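PDB 5KZL: heme oxygenase from Leptospira interrogans, which catalyses the oxygen-dependent opening of heme, which in this enzyme family yields biliverdin, carbon monoxide and free iron. Local coordinates for residues Glu59-Arg64 against Arg113-Ser118; Glu63-Asn68 against Glu123-His128. The protein carries 1 engineered substitution. One frame throughout, in Å; residues are numbered along the deposited sequence.

Contact 1 (Glu59-Arg64 against Arg113-Ser118)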
loop_
_atom_site.group_PDB
_atom_site.type_symbol
_atom_site.label_atom_id
_atom_site.label_comp_id
_atom_site.label_asym_id
_atom_site.label_seq_id
_atom_site.Cartn_x
_atom_site.Cartn_y
_atom_site.Cartn_z
ATOM N N GLU A 59 -7.124 -6.274 2.321
ATOM C CA GLU A 59 -7.289 -6.868 3.656
ATOM C C GLU A 59 -8.406 -7.893 3.683
ATOM O O GLU A 59 -8.253 -8.929 4.336
ATOM C CB GLU A 59 -7.405 -5.790 4.740
ATOM C CG GLU A 59 -6.071 -5.038 4.746
ATOM C CD GLU A 59 -5.876 -3.631 5.279
ATOM O OE1 GLU A 59 -6.752 -3.113 6.006
ATOM O OE2 GLU A 59 -4.780 -3.079 5.033
ATOM N N GLU A 60 -9.450 -7.693 2.870
ATOM C CA GLU A 60 -10.502 -8.710 2.755
ATOM C C GLU A 60 -9.912 -10.006 2.160
ATOM O O GLU A 60 -10.137 -11.102 2.679
ATOM C CB GLU A 60 -11.621 -8.194 1.852
ATOM C CG GLU A 60 -12.645 -7.368 2.593
ATOM C CD GLU A 60 -13.721 -6.772 1.704
ATOM O OE1 GLU A 60 -13.810 -7.169 0.517
ATOM O OE2 GLU A 60 -14.465 -5.891 2.193
ATOM N N GLU A 61 -9.120 -9.855 1.097
ATOM C CA GLU A 61 -8.502 -10.959 0.370
ATOM C C GLU A 61 -7.343 -11.621 1.125
ATOM O O GLU A 61 -7.224 -12.848 1.085
ATOM C CB GLU A 61 -8.108 -10.499 -1.051
ATOM C CG GLU A 61 -9.289 -10.008 -1.902
ATOM C CD GLU A 61 -10.575 -10.815 -1.828
ATOM O OE1 GLU A 61 -10.516 -12.065 -1.806
ATOM O OE2 GLU A 61 -11.653 -10.188 -1.771
ATOM N N LEU A 62 -6.516 -10.848 1.848
ATOM C CA LEU A 62 -5.435 -11.427 2.659
ATOM C C LEU A 62 -6.012 -12.239 3.833
ATOM O O LEU A 62 -5.470 -13.291 4.183
ATOM C CB LEU A 62 -4.467 -10.340 3.161
ATOM C CG LEU A 62 -3.520 -9.759 2.093
ATOM C CD1 LEU A 62 -2.810 -8.534 2.638
ATOM C CD2 LEU A 62 -2.471 -10.823 1.609
ATOM N N GLU A 63 -7.140 -11.767 4.413
ATOM C CA GLU A 63 -7.807 -12.482 5.501
ATOM C C GLU A 63 -8.422 -13.762 4.965
ATOM O O GLU A 63 -8.286 -14.815 5.592
ATOM C CB GLU A 63 -8.876 -11.587 6.156
ATOM C CG GLU A 63 -8.292 -10.583 7.134
ATOM C CD GLU A 63 -7.743 -11.227 8.386
ATOM O OE1 GLU A 63 -8.543 -11.879 9.094
ATOM O OE2 GLU A 63 -6.518 -11.118 8.635
ATOM N N ARG A 64 -9.061 -13.684 3.781
ATOM C CA ARG A 64 -9.686 -14.837 3.125
ATOM C C ARG A 64 -8.650 -15.925 2.848
ATOM O O ARG A 64 -8.932 -17.109 3.070
ATOM C CB ARG A 64 -10.318 -14.415 1.789
ATOM C CG ARG A 64 -11.318 -15.443 1.230
ATOM C CD ARG A 64 -11.969 -15.062 -0.096
ATOM N NE ARG A 64 -12.281 -13.632 -0.213
ATOM C CZ ARG A 64 -13.363 -13.040 0.290
ATOM N NH1 ARG A 64 -14.269 -13.746 0.961
ATOM N NH2 ARG A 64 -13.541 -11.735 0.138
ATOM N N ARG A 113 -8.430 -6.060 -9.742
ATOM C CA ARG A 113 -7.210 -6.837 -9.848
ATOM C C ARG A 113 -6.989 -7.627 -8.583
ATOM O O ARG A 113 -6.743 -8.826 -8.676
ATOM C CB ARG A 113 -5.979 -5.984 -10.192
ATOM C CG ARG A 113 -4.688 -6.793 -10.278
ATOM C CD ARG A 113 -4.662 -7.652 -11.509
ATOM N NE ARG A 113 -3.336 -8.197 -11.799
ATOM C CZ ARG A 113 -2.879 -8.365 -13.033
ATOM N NH1 ARG A 113 -3.627 -8.028 -14.077
ATOM N NH2 ARG A 113 -1.669 -8.867 -13.234
ATOM N N ILE A 114 -7.157 -6.978 -7.412
ATOM C CA ILE A 114 -6.976 -7.633 -6.115
ATOM C C ILE A 114 -7.932 -8.821 -5.958
ATOM O O ILE A 114 -7.524 -9.911 -5.527
ATOM C CB ILE A 114 -7.128 -6.602 -4.958
ATOM C CG1 ILE A 114 -6.005 -5.564 -4.975
ATOM C CG2 ILE A 114 -7.216 -7.311 -3.575
ATOM C CD1 ILE A 114 -6.396 -4.219 -4.254
ATOM N N ARG A 115 -9.200 -8.588 -6.260
ATOM C CA ARG A 115 -10.237 -9.607 -6.137
ATOM C C ARG A 115 -9.979 -10.815 -7.020
ATOM O O ARG A 115 -10.054 -11.933 -6.535
ATOM C CB ARG A 115 -11.610 -9.003 -6.422
ATOM C CG ARG A 115 -12.020 -8.067 -5.310
ATOM C CD ARG A 115 -13.265 -7.295 -5.649
ATOM N NE ARG A 115 -13.746 -6.560 -4.469
ATOM C CZ ARG A 115 -14.780 -5.724 -4.484
ATOM N NH1 ARG A 115 -15.412 -5.461 -5.620
ATOM N NH2 ARG A 115 -15.159 -5.106 -3.372
ATOM N N LYS A 116 -9.699 -10.583 -8.303
ATOM C CA LYS A 116 -9.460 -11.626 -9.297
ATOM C C LYS A 116 -8.184 -12.430 -9.017
ATOM O O LYS A 116 -8.177 -13.656 -9.177
ATOM C CB LYS A 116 -9.479 -11.015 -10.698
ATOM C CG LYS A 116 -10.864 -10.576 -11.165
ATOM C CD LYS A 116 -11.619 -11.703 -11.841
ATOM C CE LYS A 116 -12.951 -11.290 -12.409
ATOM N NZ LYS A 116 -13.962 -11.062 -11.346
ATOM N N ILE A 117 -7.127 -11.753 -8.539
ATOM C CA ILE A 117 -5.874 -12.398 -8.137
ATOM C C ILE A 117 -6.149 -13.295 -6.939
ATOM O O ILE A 117 -5.781 -14.466 -6.945
ATOM C CB ILE A 117 -4.771 -11.329 -7.877
ATOM C CG1 ILE A 117 -4.237 -10.782 -9.221
ATOM C CG2 ILE A 117 -3.607 -11.862 -6.986
ATOM C CD1 ILE A 117 -3.406 -11.789 -10.051
ATOM N N SER A 118 -6.842 -12.760 -5.933
ATOM C CA SER A 118 -7.171 -13.515 -4.743
ATOM C C SER A 118 -7.914 -14.798 -5.071
ATOM O O SER A 118 -7.602 -15.823 -4.485
ATOM C CB SER A 118 -8.018 -12.668 -3.815
ATOM O OG SER A 118 -8.518 -13.439 -2.735
HETATM O O HOH W 1 -12.308 -7.447 -1.959
HETATM O O HOH W 2 -13.619 -4.745 -1.071
#

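Contact 2 (Glu63-Asn68 against Glu123-His128)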
loop_
_atom_site.group_PDB
_atom_site.type_symbol
_atom_site.label_atom_id
_atom_site.label_comp_id
_atom_site.label_asym_id
_atom_site.label_seq_id
_atom_site.Cartn_x
_atom_site.Cartn_y
_atom_site.Cartn_z
ATOM N N GLU A 63 -7.140 -11.767 4.413
ATOM C CA GLU A 63 -7.807 -12.482 5.501
ATOM C C GLU A 63 -8.422 -13.762 4.965
ATOM O O GLU A 63 -8.286 -14.815 5.592
ATOM C CB GLU A 63 -8.876 -11.587 6.156
ATOM C CG GLU A 63 -8.292 -10.583 7.134
ATOM C CD GLU A 63 -7.743 -11.227 8.386
ATOM O OE1 GLU A 63 -8.543 -11.879 9.094
ATOM O OE2 GLU A 63 -6.518 -11.118 8.635
ATOM N N ARG A 64 -9.061 -13.684 3.781
ATOM C CA ARG A 64 -9.686 -14.837 3.125
ATOM C C ARG A 64 -8.650 -15.925 2.848
ATOM O O ARG A 64 -8.932 -17.109 3.070
ATOM C CB ARG A 64 -10.318 -14.415 1.789
ATOM C CG ARG A 64 -11.318 -15.443 1.230
ATOM C CD ARG A 64 -11.969 -15.062 -0.096
ATOM N NE ARG A 64 -12.281 -13.632 -0.213
ATOM C CZ ARG A 64 -13.363 -13.040 0.290
ATOM N NH1 ARG A 64 -14.269 -13.746 0.961
ATOM N NH2 ARG A 64 -13.541 -11.735 0.138
ATOM N N ASN A 65 -7.445 -15.522 2.396
ATOM C CA ASN A 65 -6.374 -16.444 2.060
ATOM C C ASN A 65 -5.303 -16.587 3.129
ATOM O O ASN A 65 -4.204 -17.041 2.806
ATOM C CB ASN A 65 -5.743 -16.037 0.724
ATOM C CG ASN A 65 -6.694 -16.162 -0.430
ATOM O OD1 ASN A 65 -7.100 -17.269 -0.824
ATOM N ND2 ASN A 65 -7.177 -15.035 -0.890
ATOM N N LYS A 66 -5.609 -16.255 4.397
ATOM C CA LYS A 66 -4.588 -16.270 5.460
ATOM C C LYS A 66 -3.923 -17.640 5.690
ATOM O O LYS A 66 -2.759 -17.665 6.106
ATOM C CB LYS A 66 -5.128 -15.689 6.786
ATOM C CG LYS A 66 -6.167 -16.551 7.498
ATOM C CD LYS A 66 -6.454 -16.032 8.915
ATOM C CE LYS A 66 -7.319 -14.799 8.900
ATOM N NZ LYS A 66 -7.759 -14.381 10.265
ATOM N N ASN A 67 -4.646 -18.757 5.423
ATOM C CA ASN A 67 -4.089 -20.099 5.628
ATOM C C ASN A 67 -3.508 -20.731 4.367
ATOM O O ASN A 67 -3.023 -21.858 4.433
ATOM C CB ASN A 67 -5.077 -21.024 6.314
ATOM C CG ASN A 67 -5.243 -20.641 7.763
ATOM O OD1 ASN A 67 -4.264 -20.354 8.481
ATOM N ND2 ASN A 67 -6.488 -20.567 8.202
ATOM N N ASN A 68 -3.452 -19.975 3.257
ATOM C CA ASN A 68 -2.769 -20.416 2.051
ATOM C C ASN A 68 -1.310 -20.732 2.456
ATOM O O ASN A 68 -0.709 -19.970 3.225
ATOM C CB ASN A 68 -2.806 -19.315 0.998
ATOM C CG ASN A 68 -2.018 -19.629 -0.246
ATOM O OD1 ASN A 68 -0.790 -19.507 -0.273
ATOM N ND2 ASN A 68 -2.708 -19.992 -1.311
ATOM N N GLU A 123 -1.391 -16.719 -4.246
ATOM C CA GLU A 123 0.043 -16.552 -3.927
ATOM C C GLU A 123 0.566 -15.201 -4.448
ATOM O O GLU A 123 1.502 -14.641 -3.876
ATOM C CB GLU A 123 0.884 -17.686 -4.540
ATOM C CG GLU A 123 0.473 -19.074 -4.043
ATOM C CD GLU A 123 -0.822 -19.675 -4.577
ATOM O OE1 GLU A 123 -1.299 -19.234 -5.650
ATOM O OE2 GLU A 123 -1.382 -20.570 -3.897
ATOM N N LEU A 124 -0.029 -14.679 -5.535
ATOM C CA LEU A 124 0.399 -13.380 -6.081
ATOM C C LEU A 124 0.020 -12.181 -5.175
ATOM O O LEU A 124 0.520 -11.072 -5.394
ATOM C CB LEU A 124 -0.093 -13.166 -7.528
ATOM C CG LEU A 124 0.433 -14.123 -8.629
ATOM C CD1 LEU A 124 -0.165 -13.752 -9.972
ATOM C CD2 LEU A 124 1.954 -14.071 -8.744
ATOM N N LEU A 125 -0.832 -12.407 -4.141
ATOM C CA LEU A 125 -1.146 -11.348 -3.168
ATOM C C LEU A 125 0.134 -10.958 -2.396
ATOM O O LEU A 125 0.205 -9.852 -1.846
ATOM C CB LEU A 125 -2.261 -11.782 -2.194
ATOM C CG LEU A 125 -3.672 -11.860 -2.785
ATOM C CD1 LEU A 125 -4.661 -12.382 -1.751
ATOM C CD2 LEU A 125 -4.138 -10.486 -3.341
ATOM N N ALA A 126 1.174 -11.832 -2.431
ATOM C CA ALA A 126 2.484 -11.517 -1.841
ATOM C C ALA A 126 3.030 -10.236 -2.476
ATOM O O ALA A 126 3.638 -9.432 -1.780
ATOM C CB ALA A 126 3.473 -12.669 -2.052
ATOM N N ALA A 127 2.807 -10.046 -3.798
ATOM C CA ALA A 127 3.236 -8.854 -4.552
ATOM C C ALA A 127 2.535 -7.588 -4.064
ATOM O O ALA A 127 3.163 -6.541 -3.945
ATOM C CB ALA A 127 2.958 -9.034 -6.026
ATOM N N HIS A 128 1.253 -7.705 -3.764
ATOM C CA HIS A 128 0.398 -6.648 -3.252
ATOM C C HIS A 128 0.836 -6.219 -1.847
ATOM O O HIS A 128 0.990 -5.020 -1.595
ATOM C CB HIS A 128 -1.054 -7.126 -3.329
ATOM C CG HIS A 128 -1.565 -7.159 -4.742
ATOM N ND1 HIS A 128 -2.358 -6.151 -5.243
ATOM C CD2 HIS A 128 -1.310 -8.047 -5.737
ATOM C CE1 HIS A 128 -2.620 -6.478 -6.499
ATOM N NE2 HIS A 128 -1.992 -7.600 -6.853
#

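Contact 1 (Glu59-Arg64 against Arg113-Ser118)
E61 lays its CB and CG against the side chain of S118 and accepts the serine hydroxyl at its carboxylate, where helix 41-64 packs nearly parallel to helix 105-120 in the all-helical heme oxygenase fold. The axes of the two short segments approach to 9.7 Å at an angle of 12°, and their backbones come nearest at E61 and S118, with the two CA atoms 5.9 Å apart. A bend at chi2 (-42°) turns the carboxylate so that OE1 lies between S118 OG and R64 NE. E61 OE1 then accepts from two donors: S118 OG, at 2.6 Å and from the anti side of the carboxylate, and R64 NE, at 2.8 Å and from the syn side. R64, one helical turn on, grips side-on: R64 NH2 donates to E61 OE2, 3.1 Å away. Three direct bonds from protein atoms, and a fourth from water, thus hold the carboxylate, and its charge is probably well balanced despite burial. Next to this polar cluster CG2 of I114 touches E61 CG at 3.8 Å, while the I114 side chain also touches V54, S57 and H128. Toward the solvent, R115 stretches its extended chain obliquely across E61, with the guanidinium and carboxylate planes 82° apart and no direct bond between them. Water bridges the two groups and also draws in E60: one molecule donates to E61 OE2 and to E60 OE1 while accepting from R115 NE, and a second links E60 OE1 to R115 NH2, which lies 2.8 Å from the water oxygen.

Contact 2 (Glu63-Asn68 against Glu123-His128)
N65, the first residue past the end of helix 41-64 to leave helical backbone angles, sets its side-chain amide against L125, with ND2 3.8 Å from the leucine CD1. The two side chains cross at about a right angle. The amide nitrogen bonds to the carbonyl oxygen of E61 in the last turn of the helix, with only a weak additional bond to the hydroxyl of S118, and its contact with L125 is simple van der Waals packing. The L125 side chain also touches E61, L62, I117 and S118. From N65 the backbone runs through a type I beta turn to N68, closed by N68 N to N65 O at 3.1 Å. Within the turn K66 curls back toward the helix and places NZ 2.9 Å from E63 OE1, a salt bridge beside which Y75 adds a hydroxyl partner for the lysine. N68 ends the walk with CG anti to its backbone N (chi1 175°), which turns the amide toward the 3-10 segment at E123. N68 ND2 gives a nearly straight bond to E123 OE2, 3.0 Å long with an angle of 178° at the hydrogen. The acceptor lies in the amide plane but is met from above the carboxylate, the two planes being 56° apart. The other end of the amide, OD1, accepts from the backbone N of V70, an Asx turn, and from that of L71, fixing the rotation of the group. A helix end leading through a type I turn into the Asx turn at N68, pinned to the 3-10 entry of helix 125-151, thus joins two inter-helix connections of the heme oxygenase fold.

How the contacts relate
From the N terminus the chain runs down helix 41-64, whose last six residues supply one side of contact 1 and, through the shared E63 and R64, pass straight into the turn of contact 2. The chain then leaves through helix 82-93 and returns on helix 105-120, where 113-118 closes contact 1 after 48 intervening residues. Only a short connection later, 123-128 closes contact 2 at the start of helix 125-151. The two closures overlap rather than nest, since each segment of contact 2 lies further along the chain. Their centres are 7 Å apart, and together they tie the end of helix 41-64 to two consecutive helices.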